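Local coordinates for TetR family transcriptional regulator (Rhodococcus erythropolis, PDB 4ZA6), which represses transcription as a TetR-family regulator, probably of qsdA, a gene of quorum-sensing signal degradation in this bacterium, at residues M86-E90 / A168-L174; I78-G83 / L174-A178; F106-M111 / Y159-L163; Y63-M67 / I123-I127; M17-E21 / S92-L98. All blocks are in the same frame, centred on the assembly; numbering follows the deposited sequence.

How the contacts relate
From the N terminus, the end of helix 4-19 is tied by contact 5 to helix 93-101, closing a loop and tying the N-terminal DNA-binding head to the C-terminal body. Contact 4 opens on the long helix 47-69 inside that loop and closes on helix 115-133, so the two cross. Contacts 2 and 1 both join helix 74-90 to helix 170-181, contact 1 nested within contact 2 and sharing Leu-174. Both cross contacts 4 and 5. Contact 3, from helix 103-111 to the loop after helix 143-158, is nested inside contacts 1 and 2 and begins after contact 5 has closed.

Contact 1. Residues M86-E90 / A168-L174; sequences MRSVE and AEIETAL
Met-86 and Leu-174 lie alongside each other, pointing opposite ways, the methionine laying its thioether against helix 170-181. Its SD sits 3.7 Å from Ala-173 CB and its CE 3.8 Å from Leu-174 CD2, because the chain runs extended to the sulfur and then bends at the last torsion (chi3 -82°). Ile-170 enters from the other helix with its two branches divided. CG2 packs on Met-86 CE, whereas CD1 is pushed between two residues one turn apart, Arg-87 and Glu-90. The aliphatic CG of Arg-87 lies 3.8 Å from Ile-170 CD1, and Glu-90 OE1 comes to 3.5 Å from that same methyl. The carboxylate reaches this place with CG anti to the backbone N (chi1 -176°) and also brings OE2 to within 3.6 Å of Ala-168 CB. Farther out, the guanidinium of Arg-87 has Ile-170 CG2 over one face and Glu-171 OE1 at its edge, in plane. At 3.8 Å from Arg-87 NH1 to Glu-171 OE1 this is a long salt bridge, and the stronger partner of Glu-171 is Arg-185. The short axes run at 154°, nearly antiparallel, and 11.8 Å apart. In the C-terminal domain, helices 74-90 and 170-181 thus pair side by side, while helix 143-158 flanks both, its Leu-158 touching Met-86 and its His-157 touching Ala-173.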
# COMPACT_ATOMS: atom_id res chain seq x y z
N MET A 86 -2.97 -8.19 1.68
CA MET A 86 -3.64 -8.33 0.38
C MET A 86 -5.14 -8.58 0.46
O MET A 86 -5.90 -7.98 -0.31
CB MET A 86 -2.94 -9.37 -0.49
CG MET A 86 -1.58 -8.92 -0.93
SD MET A 86 -0.89 -10.00 -2.19
CE MET A 86 -0.22 -11.34 -1.17
N ARG A 87 -5.57 -9.42 1.40
CA ARG A 87 -6.98 -9.71 1.59
C ARG A 87 -7.72 -8.53 2.20
O ARG A 87 -8.88 -8.32 1.86
CB ARG A 87 -7.18 -11.01 2.40
CG ARG A 87 -6.80 -12.22 1.58
CD ARG A 87 -7.10 -13.54 2.27
NE ARG A 87 -5.91 -14.05 2.95
CZ ARG A 87 -5.13 -15.02 2.48
NH1 ARG A 87 -5.45 -15.66 1.37
NH2 ARG A 87 -4.06 -15.39 3.16
N SER A 88 -7.03 -7.71 3.03
CA SER A 88 -7.62 -6.50 3.62
C SER A 88 -7.84 -5.45 2.52
O SER A 88 -8.90 -4.82 2.47
CB SER A 88 -6.73 -5.95 4.73
OG SER A 88 -7.31 -4.77 5.26
N VAL A 89 -6.88 -5.31 1.63
CA VAL A 89 -6.96 -4.39 0.49
C VAL A 89 -8.08 -4.86 -0.47
O VAL A 89 -8.89 -4.04 -0.89
CB VAL A 89 -5.60 -4.26 -0.22
CG1 VAL A 89 -5.74 -3.50 -1.55
CG2 VAL A 89 -4.59 -3.58 0.68
N GLU A 90 -8.14 -6.17 -0.78
CA GLU A 90 -9.18 -6.75 -1.65
C GLU A 90 -10.62 -6.48 -1.11
O GLU A 90 -11.53 -6.21 -1.90
CB GLU A 90 -8.91 -8.26 -1.84
CG GLU A 90 -9.86 -8.97 -2.79
CD GLU A 90 -9.79 -10.49 -2.73
OE1 GLU A 90 -9.61 -11.05 -1.62
OE2 GLU A 90 -9.94 -11.13 -3.80
N ALA A 168 -8.28 -10.66 -8.00
CA ALA A 168 -7.03 -10.37 -7.31
C ALA A 168 -6.32 -11.71 -7.21
O ALA A 168 -6.94 -12.68 -6.76
CB ALA A 168 -7.31 -9.82 -5.91
N GLU A 169 -5.08 -11.79 -7.71
CA GLU A 169 -4.33 -13.05 -7.71
C GLU A 169 -3.45 -13.19 -6.46
O GLU A 169 -2.21 -13.17 -6.55
CB GLU A 169 -3.52 -13.18 -9.01
CG GLU A 169 -4.40 -13.14 -10.24
CD GLU A 169 -3.69 -12.91 -11.56
OE1 GLU A 169 -4.36 -13.00 -12.61
OE2 GLU A 169 -2.50 -12.53 -11.54
N ILE A 170 -4.09 -13.31 -5.29
CA ILE A 170 -3.41 -13.39 -4.00
C ILE A 170 -2.48 -14.59 -3.84
O ILE A 170 -1.33 -14.41 -3.44
CB ILE A 170 -4.36 -13.12 -2.79
CG1 ILE A 170 -5.04 -11.73 -2.96
CG2 ILE A 170 -3.63 -13.23 -1.42
CD1 ILE A 170 -6.21 -11.45 -2.05
N GLU A 171 -2.95 -15.80 -4.19
CA GLU A 171 -2.15 -17.02 -4.10
C GLU A 171 -0.93 -17.00 -4.96
O GLU A 171 0.12 -17.46 -4.53
CB GLU A 171 -2.98 -18.30 -4.34
CG GLU A 171 -3.93 -18.59 -3.19
CD GLU A 171 -3.35 -18.76 -1.79
OE1 GLU A 171 -4.07 -18.42 -0.83
OE2 GLU A 171 -2.19 -19.21 -1.65
N THR A 172 -1.04 -16.45 -6.18
CA THR A 172 0.10 -16.31 -7.08
C THR A 172 1.09 -15.32 -6.50
O THR A 172 2.28 -15.56 -6.57
CB THR A 172 -0.36 -15.93 -8.50
OG1 THR A 172 -1.20 -16.98 -9.01
CG2 THR A 172 0.79 -15.74 -9.46
N ALA A 173 0.61 -14.24 -5.88
CA ALA A 173 1.53 -13.25 -5.28
C ALA A 173 2.28 -13.90 -4.11
O ALA A 173 3.48 -13.70 -3.98
CB ALA A 173 0.77 -12.02 -4.81
N LEU A 174 1.58 -14.74 -3.31
CA LEU A 174 2.21 -15.46 -2.19
C LEU A 174 3.27 -16.45 -2.66
O LEU A 174 4.30 -16.63 -1.98
CB LEU A 174 1.13 -16.16 -1.36
CG LEU A 174 0.28 -15.21 -0.49
CD1 LEU A 174 -0.84 -15.98 0.21
CD2 LEU A 174 1.12 -14.47 0.52

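Contact 2. Residues I78-G83 / L174-A178; sequences ILDVFG and LDLIA
Leu-79 and Ile-177 interlock in an antiparallel helix pair of the all-helical C-terminal domain of the TetR family, in which helices 74-90 and 170-181 run with short axes at 153° and 10.3 Å apart. The side chain to follow is Ile-177, whose CB bond points at helix 74-90. Ile-177 CB itself already meets a methyl, Leu-79 CD2, at 4.0 Å. From there the branches part. Ile-177 CG2, anti to the backbone N, stays beside Leu-79 CD2 at 3.9 Å and has Ile-78 CG2 as a looser neighbour. CG1 takes the other direction, anti to the carbonyl carbon (chi1 -63°), and carries CD1 to the root of Phe-82. Ile-177 CD1 lies 3.6 Å from Phe-82 CB, also touches CG, and approaches the ring obliquely.

Leu-79 answers from its own side. Its CD2 inserts between Ile-177 and Leu-174, in contact with both side chains, while its other methyl, CD1, has Ala-178 CB as a distant neighbour. Leu-174, shared with the neighbouring contact, directs CD2 at the opposing backbone, where Gly-83 N is 3.9 Å away. All the residues in touch except Leu-79 are buried, and side chain to side chain the contact is apolar. Helix 143-158 meets Ile-177 through Leu-150 and Cys-154, and helix 115-133 meets Phe-82 through Thr-124. The two leucines also exchange methyl-to-carbonyl contacts: Leu-174 CD2 lies 3.6 Å from Leu-79 O, and Leu-79 CD2 lies 3.4 Å from Leu-174 O.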
# COMPACT_ATOMS: atom_id res chain seq x y z
N ILE A 78 6.20 -13.69 7.37
CA ILE A 78 6.20 -12.75 6.25
C ILE A 78 5.06 -13.10 5.31
O ILE A 78 4.32 -12.22 4.89
CB ILE A 78 7.57 -12.71 5.53
CG1 ILE A 78 8.69 -12.19 6.49
CG2 ILE A 78 7.50 -11.87 4.25
CD1 ILE A 78 10.10 -12.73 6.18
N LEU A 79 4.87 -14.42 5.04
CA LEU A 79 3.78 -14.88 4.21
C LEU A 79 2.43 -14.53 4.82
O LEU A 79 1.54 -14.06 4.11
CB LEU A 79 3.89 -16.38 3.89
CG LEU A 79 4.89 -16.75 2.79
CD1 LEU A 79 5.07 -18.29 2.73
CD2 LEU A 79 4.40 -16.31 1.42
N ASP A 80 2.30 -14.69 6.13
CA ASP A 80 1.06 -14.35 6.82
C ASP A 80 0.74 -12.85 6.75
O ASP A 80 -0.41 -12.49 6.51
CB ASP A 80 1.11 -14.83 8.27
CG ASP A 80 -0.24 -14.82 8.96
OD1 ASP A 80 -1.28 -14.87 8.25
OD2 ASP A 80 -0.27 -14.84 10.18
N VAL A 81 1.74 -11.99 6.98
CA VAL A 81 1.55 -10.52 6.93
C VAL A 81 1.04 -10.13 5.53
O VAL A 81 0.03 -9.43 5.44
CB VAL A 81 2.86 -9.75 7.27
CG1 VAL A 81 2.77 -8.27 6.89
CG2 VAL A 81 3.23 -9.91 8.75
N PHE A 82 1.70 -10.62 4.46
CA PHE A 82 1.33 -10.30 3.07
C PHE A 82 -0.03 -10.79 2.68
O PHE A 82 -0.74 -10.06 1.98
CB PHE A 82 2.39 -10.78 2.06
CG PHE A 82 3.43 -9.71 1.85
CD1 PHE A 82 3.28 -8.76 0.84
CD2 PHE A 82 4.54 -9.62 2.69
CE1 PHE A 82 4.21 -7.74 0.68
CE2 PHE A 82 5.46 -8.59 2.53
CZ PHE A 82 5.29 -7.66 1.52
N GLY A 83 -0.39 -12.00 3.10
CA GLY A 83 -1.71 -12.56 2.84
C GLY A 83 -2.78 -11.70 3.48
O GLY A 83 -3.77 -11.35 2.83
N LEU A 174 1.58 -14.74 -3.31
CA LEU A 174 2.21 -15.46 -2.19
C LEU A 174 3.27 -16.45 -2.66
O LEU A 174 4.30 -16.63 -1.98
CB LEU A 174 1.13 -16.16 -1.36
CG LEU A 174 0.28 -15.21 -0.49
CD1 LEU A 174 -0.84 -15.98 0.21
CD2 LEU A 174 1.12 -14.47 0.52
N ASP A 175 3.01 -17.12 -3.81
CA ASP A 175 3.94 -18.08 -4.40
C ASP A 175 5.23 -17.37 -4.78
O ASP A 175 6.32 -17.91 -4.57
CB ASP A 175 3.31 -18.74 -5.64
CG ASP A 175 2.20 -19.73 -5.37
OD1 ASP A 175 2.21 -20.35 -4.30
OD2 ASP A 175 1.35 -19.94 -6.28
N LEU A 176 5.11 -16.13 -5.31
CA LEU A 176 6.25 -15.28 -5.70
C LEU A 176 7.05 -14.80 -4.48
O LEU A 176 8.28 -14.78 -4.54
CB LEU A 176 5.77 -14.09 -6.53
CG LEU A 176 5.40 -14.42 -7.99
CD1 LEU A 176 4.58 -13.29 -8.60
CD2 LEU A 176 6.66 -14.67 -8.86
N ILE A 177 6.37 -14.47 -3.37
CA ILE A 177 7.02 -14.09 -2.10
C ILE A 177 7.82 -15.28 -1.58
O ILE A 177 9.00 -15.12 -1.25
CB ILE A 177 6.02 -13.57 -1.05
CG1 ILE A 177 5.33 -12.30 -1.53
CG2 ILE A 177 6.70 -13.35 0.32
CD1 ILE A 177 4.01 -12.06 -0.84
N ALA A 178 7.19 -16.48 -1.54
CA ALA A 178 7.84 -17.74 -1.11
C ALA A 178 9.12 -17.98 -1.93
O ALA A 178 10.18 -18.14 -1.36
CB ALA A 178 6.89 -18.91 -1.30

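Contact 3. Residues F106-M111 / Y159-L163; sequences FIKLAM and YAPLL
Phe-106 drives the edge of its ring into the face of Tyr-159, a T-shaped pair joining a helix to a residue that has just left one. The centroids are 5.0 Å apart and the planes stand at 76°. Phe-106 CE2 is the leading atom, 3.5 Å from Tyr-159 CE1, and it lies over the face, displaced toward the CE1 side. With CG anti to the backbone N (chi1 -173°), the phenylalanine ring is set where its CE2-CZ edge meets the tyrosine. Along the same edge, Leu-162 CD1 approaches Phe-106 CD2 to 3.6 Å, the two side chains crossing at about a right angle.

Met-111 takes the base of the tyrosine. Its chain bends at chi3 and brings CE to 3.6 Å from Tyr-159 CB, with SD 5.4 Å from the ring centroid in an oblique Met-aromatic contact. Met-111 SD lies 3.8 Å from Leu-163 CD1. Ala-110 CB adds a contact at Tyr-159 CE2. Replacing Tyr-159 by an alanine would probably leave the edge of Phe-106 without its aromatic face, open a gap beside Ala-110 CB and take from the Met-111 sulfur its aromatic neighbour.

Leu-95 of helix 93-101 touches both rings, and a bound 2-methyl-2,4-pentanediol, probably from the crystallisation liquor, lies about 4 Å from the side chain of Tyr-159. The arrangement is a T-shaped aromatic pair, with a Met-aromatic contact beside it, that pins the turn after helix 143-158 to helix 103-111 in the TetR-family C-terminal domain, the domain that in relatives holds the ligand pocket.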
# COMPACT_ATOMS: atom_id res chain seq x y z
N PHE A 106 -5.44 5.35 -10.20
CA PHE A 106 -5.01 4.35 -9.24
C PHE A 106 -3.88 3.43 -9.76
O PHE A 106 -2.94 3.15 -8.99
CB PHE A 106 -6.19 3.52 -8.68
CG PHE A 106 -5.73 2.61 -7.57
CD1 PHE A 106 -5.44 3.12 -6.31
CD2 PHE A 106 -5.46 1.27 -7.81
CE1 PHE A 106 -4.92 2.29 -5.30
CE2 PHE A 106 -4.98 0.44 -6.79
CZ PHE A 106 -4.70 0.96 -5.54
N ILE A 107 -3.95 2.99 -11.03
CA ILE A 107 -2.90 2.13 -11.59
C ILE A 107 -1.56 2.83 -11.43
O ILE A 107 -0.59 2.23 -10.96
CB ILE A 107 -3.17 1.69 -13.06
CG1 ILE A 107 -4.37 0.70 -13.15
CG2 ILE A 107 -1.90 1.01 -13.65
CD1 ILE A 107 -4.98 0.53 -14.59
N LYS A 108 -1.54 4.14 -11.78
CA LYS A 108 -0.37 5.02 -11.69
C LYS A 108 0.13 5.16 -10.26
O LYS A 108 1.32 4.97 -10.01
CB LYS A 108 -0.68 6.39 -12.31
CG LYS A 108 0.47 7.36 -12.31
CD LYS A 108 0.19 8.54 -13.22
CE LYS A 108 1.42 9.39 -13.36
NZ LYS A 108 1.55 10.41 -12.26
N LEU A 109 -0.75 5.50 -9.32
CA LEU A 109 -0.36 5.66 -7.90
C LEU A 109 0.14 4.37 -7.21
O LEU A 109 1.05 4.42 -6.38
CB LEU A 109 -1.55 6.25 -7.11
CG LEU A 109 -2.01 7.65 -7.52
CD1 LEU A 109 -3.18 8.08 -6.68
CD2 LEU A 109 -0.89 8.66 -7.39
N ALA A 110 -0.45 3.22 -7.58
CA ALA A 110 -0.14 1.93 -6.97
C ALA A 110 0.95 1.10 -7.63
O ALA A 110 1.63 0.36 -6.94
CB ALA A 110 -1.41 1.09 -6.89
N MET A 111 1.04 1.13 -8.97
CA MET A 111 1.95 0.22 -9.68
C MET A 111 3.12 0.83 -10.42
O MET A 111 3.87 0.13 -11.08
CB MET A 111 1.15 -0.75 -10.54
CG MET A 111 0.48 -1.82 -9.70
SD MET A 111 -0.75 -2.72 -10.60
CE MET A 111 -2.16 -1.53 -10.58
N TYR A 159 -3.75 -6.26 -7.81
CA TYR A 159 -4.61 -5.40 -8.61
C TYR A 159 -4.88 -5.92 -10.02
O TYR A 159 -5.26 -5.12 -10.87
CB TYR A 159 -4.03 -3.96 -8.65
CG TYR A 159 -3.79 -3.38 -7.27
CD1 TYR A 159 -4.84 -3.12 -6.41
CD2 TYR A 159 -2.49 -3.11 -6.83
CE1 TYR A 159 -4.62 -2.63 -5.12
CE2 TYR A 159 -2.26 -2.63 -5.54
CZ TYR A 159 -3.32 -2.37 -4.71
OH TYR A 159 -3.10 -1.89 -3.44
N ALA A 160 -4.74 -7.26 -10.25
CA ALA A 160 -4.97 -7.93 -11.54
C ALA A 160 -6.31 -7.57 -12.23
O ALA A 160 -6.27 -7.39 -13.44
CB ALA A 160 -4.82 -9.43 -11.40
N PRO A 161 -7.46 -7.36 -11.52
CA PRO A 161 -8.69 -6.95 -12.23
C PRO A 161 -8.60 -5.60 -12.95
O PRO A 161 -9.26 -5.43 -13.97
CB PRO A 161 -9.76 -6.95 -11.15
CG PRO A 161 -9.21 -7.78 -10.05
CD PRO A 161 -7.75 -7.51 -10.07
N LEU A 162 -7.73 -4.68 -12.48
CA LEU A 162 -7.52 -3.39 -13.13
C LEU A 162 -6.67 -3.49 -14.39
O LEU A 162 -6.64 -2.57 -15.20
CB LEU A 162 -6.88 -2.39 -12.16
CG LEU A 162 -7.74 -2.04 -10.95
CD1 LEU A 162 -6.96 -1.24 -9.96
CD2 LEU A 162 -9.05 -1.33 -11.39
N LEU A 163 -5.97 -4.62 -14.53
CA LEU A 163 -5.06 -4.89 -15.63
C LEU A 163 -5.65 -5.86 -16.62
O LEU A 163 -4.93 -6.38 -17.47
CB LEU A 163 -3.69 -5.35 -15.08
CG LEU A 163 -3.06 -4.49 -13.95
CD1 LEU A 163 -1.84 -5.14 -13.37
CD2 LEU A 163 -2.72 -3.09 -14.44

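Contact 4. Residues Y63-M67 / I123-I127; sequences YRKAM and ITAEI
Tyr-63 and Ile-123 meet where the long helix 47-69 packs beside helix 115-133, in the all-helical body of this TetR-family protein. The short axes run nearly parallel, at 21° and 11.6 Å apart. Ile-123 CB lies over one face of the tyrosine ring and its CG2 comes to 3.5 Å from Tyr-63 CD1, while Ile-127 CD1 sits at the ring edge. Met-67 and Ile-127 reach toward each other tip to tip: Met-67 SD is 3.7 Å from Ile-127 CD1, and the same sulfur also touches Ile-123 CG2.

On the outer side Arg-64 bends at chi2 (-78°), which turns its guanidinium back toward the facing helix, one face over Ile-123 CG1. The NH1 hydrogen bond within its salt bridge is nearly straight (162°): Arg-64 NH1 donates in the guanidinium plane to the syn side of Glu-126 OE1 at 3.0 Å, tilted from the carboxylate plane. NH2 has a second acid, Glu-60, on its own helix, so the two carboxylates probably hold the group from turning. A lysine in its place would probably leave Glu-126 without the planar pair of donors and uncover Ile-123 CG1. The second of those donors, Arg-64 NH2, makes a weak bond to Glu-126 OE1 at 3.4 Å.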
# COMPACT_ATOMS: atom_id res chain seq x y z
N TYR A 63 -0.54 -2.46 6.91
CA TYR A 63 0.68 -3.24 7.18
C TYR A 63 0.91 -3.42 8.69
O TYR A 63 1.22 -4.53 9.13
CB TYR A 63 1.90 -2.51 6.58
CG TYR A 63 2.35 -3.04 5.24
CD1 TYR A 63 3.27 -4.08 5.15
CD2 TYR A 63 1.93 -2.44 4.06
CE1 TYR A 63 3.71 -4.56 3.91
CE2 TYR A 63 2.34 -2.92 2.82
CZ TYR A 63 3.26 -3.95 2.75
OH TYR A 63 3.68 -4.43 1.52
N ARG A 64 0.79 -2.33 9.47
CA ARG A 64 1.01 -2.32 10.92
C ARG A 64 0.04 -3.23 11.63
O ARG A 64 0.42 -3.90 12.59
CB ARG A 64 0.90 -0.89 11.48
CG ARG A 64 1.90 0.11 10.88
CD ARG A 64 3.30 -0.02 11.45
NE ARG A 64 4.22 0.95 10.85
CZ ARG A 64 5.49 0.69 10.61
NH1 ARG A 64 6.00 -0.50 10.90
NH2 ARG A 64 6.27 1.62 10.06
N LYS A 65 -1.22 -3.24 11.19
CA LYS A 65 -2.26 -4.09 11.77
C LYS A 65 -1.91 -5.54 11.45
O LYS A 65 -1.84 -6.37 12.35
CB LYS A 65 -3.65 -3.71 11.22
CG LYS A 65 -4.80 -4.45 11.90
CD LYS A 65 -6.14 -4.11 11.28
CE LYS A 65 -7.27 -4.91 11.90
NZ LYS A 65 -8.59 -4.57 11.29
N ALA A 66 -1.59 -5.84 10.19
CA ALA A 66 -1.23 -7.20 9.79
C ALA A 66 0.01 -7.71 10.53
O ALA A 66 0.02 -8.88 10.89
CB ALA A 66 -1.02 -7.29 8.29
N MET A 67 1.02 -6.85 10.78
CA MET A 67 2.25 -7.21 11.51
C MET A 67 1.98 -7.59 12.95
O MET A 67 2.67 -8.46 13.48
CB MET A 67 3.26 -6.06 11.48
CG MET A 67 3.99 -5.91 10.16
SD MET A 67 4.73 -4.24 9.98
CE MET A 67 6.09 -4.36 11.14
N ILE A 123 8.31 -0.56 4.70
CA ILE A 123 7.74 -1.38 5.78
C ILE A 123 8.14 -2.84 5.55
O ILE A 123 8.53 -3.51 6.51
CB ILE A 123 6.20 -1.23 5.93
CG1 ILE A 123 5.82 0.24 6.31
CG2 ILE A 123 5.66 -2.23 6.98
CD1 ILE A 123 4.33 0.55 6.23
N THR A 124 8.11 -3.32 4.27
CA THR A 124 8.57 -4.70 3.99
C THR A 124 10.04 -4.89 4.42
O THR A 124 10.36 -5.88 5.07
CB THR A 124 8.32 -5.13 2.54
OG1 THR A 124 6.94 -4.93 2.23
CG2 THR A 124 8.70 -6.61 2.30
N ALA A 125 10.92 -3.92 4.08
CA ALA A 125 12.35 -3.90 4.43
C ALA A 125 12.53 -4.02 5.97
O ALA A 125 13.40 -4.75 6.43
CB ALA A 125 12.98 -2.60 3.93
N GLU A 126 11.70 -3.32 6.73
CA GLU A 126 11.69 -3.32 8.21
C GLU A 126 11.31 -4.73 8.74
O GLU A 126 11.95 -5.24 9.67
CB GLU A 126 10.73 -2.24 8.70
CG GLU A 126 10.59 -2.14 10.21
CD GLU A 126 9.31 -1.47 10.67
OE1 GLU A 126 8.80 -0.58 9.95
OE2 GLU A 126 8.84 -1.82 11.77
N ILE A 127 10.28 -5.34 8.13
CA ILE A 127 9.81 -6.70 8.46
C ILE A 127 10.96 -7.70 8.21
O ILE A 127 11.25 -8.54 9.07
CB ILE A 127 8.53 -7.09 7.66
CG1 ILE A 127 7.30 -6.34 8.19
CG2 ILE A 127 8.29 -8.61 7.72
CD1 ILE A 127 6.21 -6.06 7.11

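Contact 5. Residues M17-E21 / S92-L98; sequences MYLAE and STELRAL
The ring of Tyr-18 carries Glu-94 on one face: Glu-94 CB stands 4.2 Å from the centroid and 17° off the normal, a CH-pi contact, with the carboxylate plane turned 87° from the ring. Leu-98 CD2 approaches the ring obliquely, 3.9 Å from Tyr-18 CE1. This is the junction between the N-terminal DNA-binding head and the C-terminal body of a TetR-type repressor, where helix 4-19 ends against the start of helix 93-101. The first torsion of Glu-94 (chi1 57°), with CG between the backbone N and the carbonyl carbon, lays CG along the ring, 3.7 Å from Tyr-18 CZ. Beyond the ring, Tyr-18 OH packs against Leu-95 CA and CB, and it hydrogen-bonds to a bound 2-methyl-2,4-pentanediol that probably came from the crystallisation liquor.

The end of helix 4-19 and the start of helix 93-101 are both capped. Glu-21, with positive phi, completes a Schellman motif, and Ser-92 is an N-cap whose OG accepts from Leu-95 N. The extended chain of Glu-21 then lies along Ala-97, Glu-21 OE1 at 3.5 Å from Ala-97 CB. Val-54 and Leu-55 of helix 47-69 also touch Tyr-18.

Two waters bridge the segments. One donates to Glu-21 OE2 and accepts from Thr-93 OG1, both at 2.7 Å, with a longer bond to Glu-94 OE1. The other joins the two backbones, donating to Tyr-18 O at 2.6 Å and to Glu-94 O at 2.7 Å.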
# COMPACT_ATOMS: atom_id res chain seq x y z
N MET A 17 -12.51 12.24 2.94
CA MET A 17 -13.20 12.21 1.66
C MET A 17 -13.03 10.83 1.02
O MET A 17 -14.01 10.28 0.53
CB MET A 17 -12.65 13.30 0.72
CG MET A 17 -13.04 14.70 1.15
SD MET A 17 -12.10 15.98 0.26
CE MET A 17 -13.09 16.16 -1.19
N TYR A 18 -11.81 10.24 1.09
CA TYR A 18 -11.52 8.90 0.57
C TYR A 18 -12.36 7.85 1.32
O TYR A 18 -13.09 7.09 0.69
CB TYR A 18 -10.01 8.57 0.64
CG TYR A 18 -9.66 7.11 0.38
CD1 TYR A 18 -9.88 6.53 -0.87
CD2 TYR A 18 -9.08 6.32 1.37
CE1 TYR A 18 -9.59 5.19 -1.11
CE2 TYR A 18 -8.79 4.98 1.14
CZ TYR A 18 -9.03 4.42 -0.10
OH TYR A 18 -8.72 3.10 -0.33
N LEU A 19 -12.35 7.92 2.67
CA LEU A 19 -13.11 7.04 3.55
C LEU A 19 -14.61 7.18 3.39
O LEU A 19 -15.34 6.21 3.62
CB LEU A 19 -12.71 7.31 5.00
CG LEU A 19 -12.94 6.16 5.94
CD1 LEU A 19 -12.00 4.98 5.64
CD2 LEU A 19 -12.84 6.61 7.37
N ALA A 20 -15.08 8.38 3.01
CA ALA A 20 -16.50 8.64 2.79
C ALA A 20 -16.95 8.31 1.35
O ALA A 20 -18.12 8.46 1.02
CB ALA A 20 -16.83 10.09 3.14
N GLU A 21 -16.01 7.82 0.52
CA GLU A 21 -16.17 7.43 -0.88
C GLU A 21 -16.51 8.61 -1.78
O GLU A 21 -17.24 8.47 -2.76
CB GLU A 21 -17.12 6.24 -1.07
CG GLU A 21 -16.78 5.03 -0.23
CD GLU A 21 -17.69 3.83 -0.42
OE1 GLU A 21 -18.46 3.79 -1.40
OE2 GLU A 21 -17.61 2.91 0.43
N SER A 92 -11.58 -3.89 0.73
CA SER A 92 -11.80 -2.47 1.02
C SER A 92 -12.89 -1.86 0.17
O SER A 92 -12.73 -1.78 -1.04
CB SER A 92 -10.51 -1.67 0.82
OG SER A 92 -10.72 -0.29 1.07
N THR A 93 -13.97 -1.38 0.80
CA THR A 93 -15.10 -0.73 0.10
C THR A 93 -14.68 0.66 -0.43
O THR A 93 -15.02 1.01 -1.57
CB THR A 93 -16.34 -0.69 0.99
OG1 THR A 93 -15.92 -0.41 2.32
CG2 THR A 93 -17.09 -1.99 0.96
N GLU A 94 -13.91 1.43 0.37
CA GLU A 94 -13.37 2.74 -0.01
C GLU A 94 -12.44 2.65 -1.23
O GLU A 94 -12.56 3.45 -2.17
CB GLU A 94 -12.73 3.50 1.17
CG GLU A 94 -11.61 2.78 1.91
CD GLU A 94 -12.00 1.87 3.06
OE1 GLU A 94 -13.21 1.72 3.33
OE2 GLU A 94 -11.08 1.30 3.70
N LEU A 95 -11.54 1.64 -1.26
CA LEU A 95 -10.67 1.44 -2.42
C LEU A 95 -11.52 1.08 -3.63
O LEU A 95 -11.34 1.68 -4.69
CB LEU A 95 -9.61 0.35 -2.18
CG LEU A 95 -8.67 0.14 -3.38
CD1 LEU A 95 -7.87 1.41 -3.68
CD2 LEU A 95 -7.77 -1.04 -3.18
N ARG A 96 -12.46 0.14 -3.46
CA ARG A 96 -13.38 -0.33 -4.50
C ARG A 96 -14.11 0.81 -5.19
O ARG A 96 -14.19 0.82 -6.42
CB ARG A 96 -14.37 -1.36 -3.92
CG ARG A 96 -14.86 -2.39 -4.94
CD ARG A 96 -15.34 -3.67 -4.27
NE ARG A 96 -14.23 -4.57 -3.93
CZ ARG A 96 -13.77 -5.53 -4.73
NH1 ARG A 96 -14.30 -5.72 -5.93
NH2 ARG A 96 -12.76 -6.30 -4.34
N ALA A 97 -14.62 1.79 -4.41
CA ALA A 97 -15.32 2.97 -4.92
C ALA A 97 -14.36 3.84 -5.73
O ALA A 97 -14.74 4.35 -6.78
CB ALA A 97 -15.91 3.78 -3.76
N LEU A 98 -13.11 4.00 -5.24
CA LEU A 98 -12.07 4.80 -5.88
C LEU A 98 -11.63 4.15 -7.19
O LEU A 98 -11.61 4.84 -8.20
CB LEU A 98 -10.87 4.99 -4.93
CG LEU A 98 -9.69 5.81 -5.47
CD1 LEU A 98 -9.91 7.31 -5.26
CD2 LEU A 98 -8.37 5.35 -4.85
O HOH W 1 -13.22 6.04 -1.64
O HOH W 2 -16.37 2.27 2.72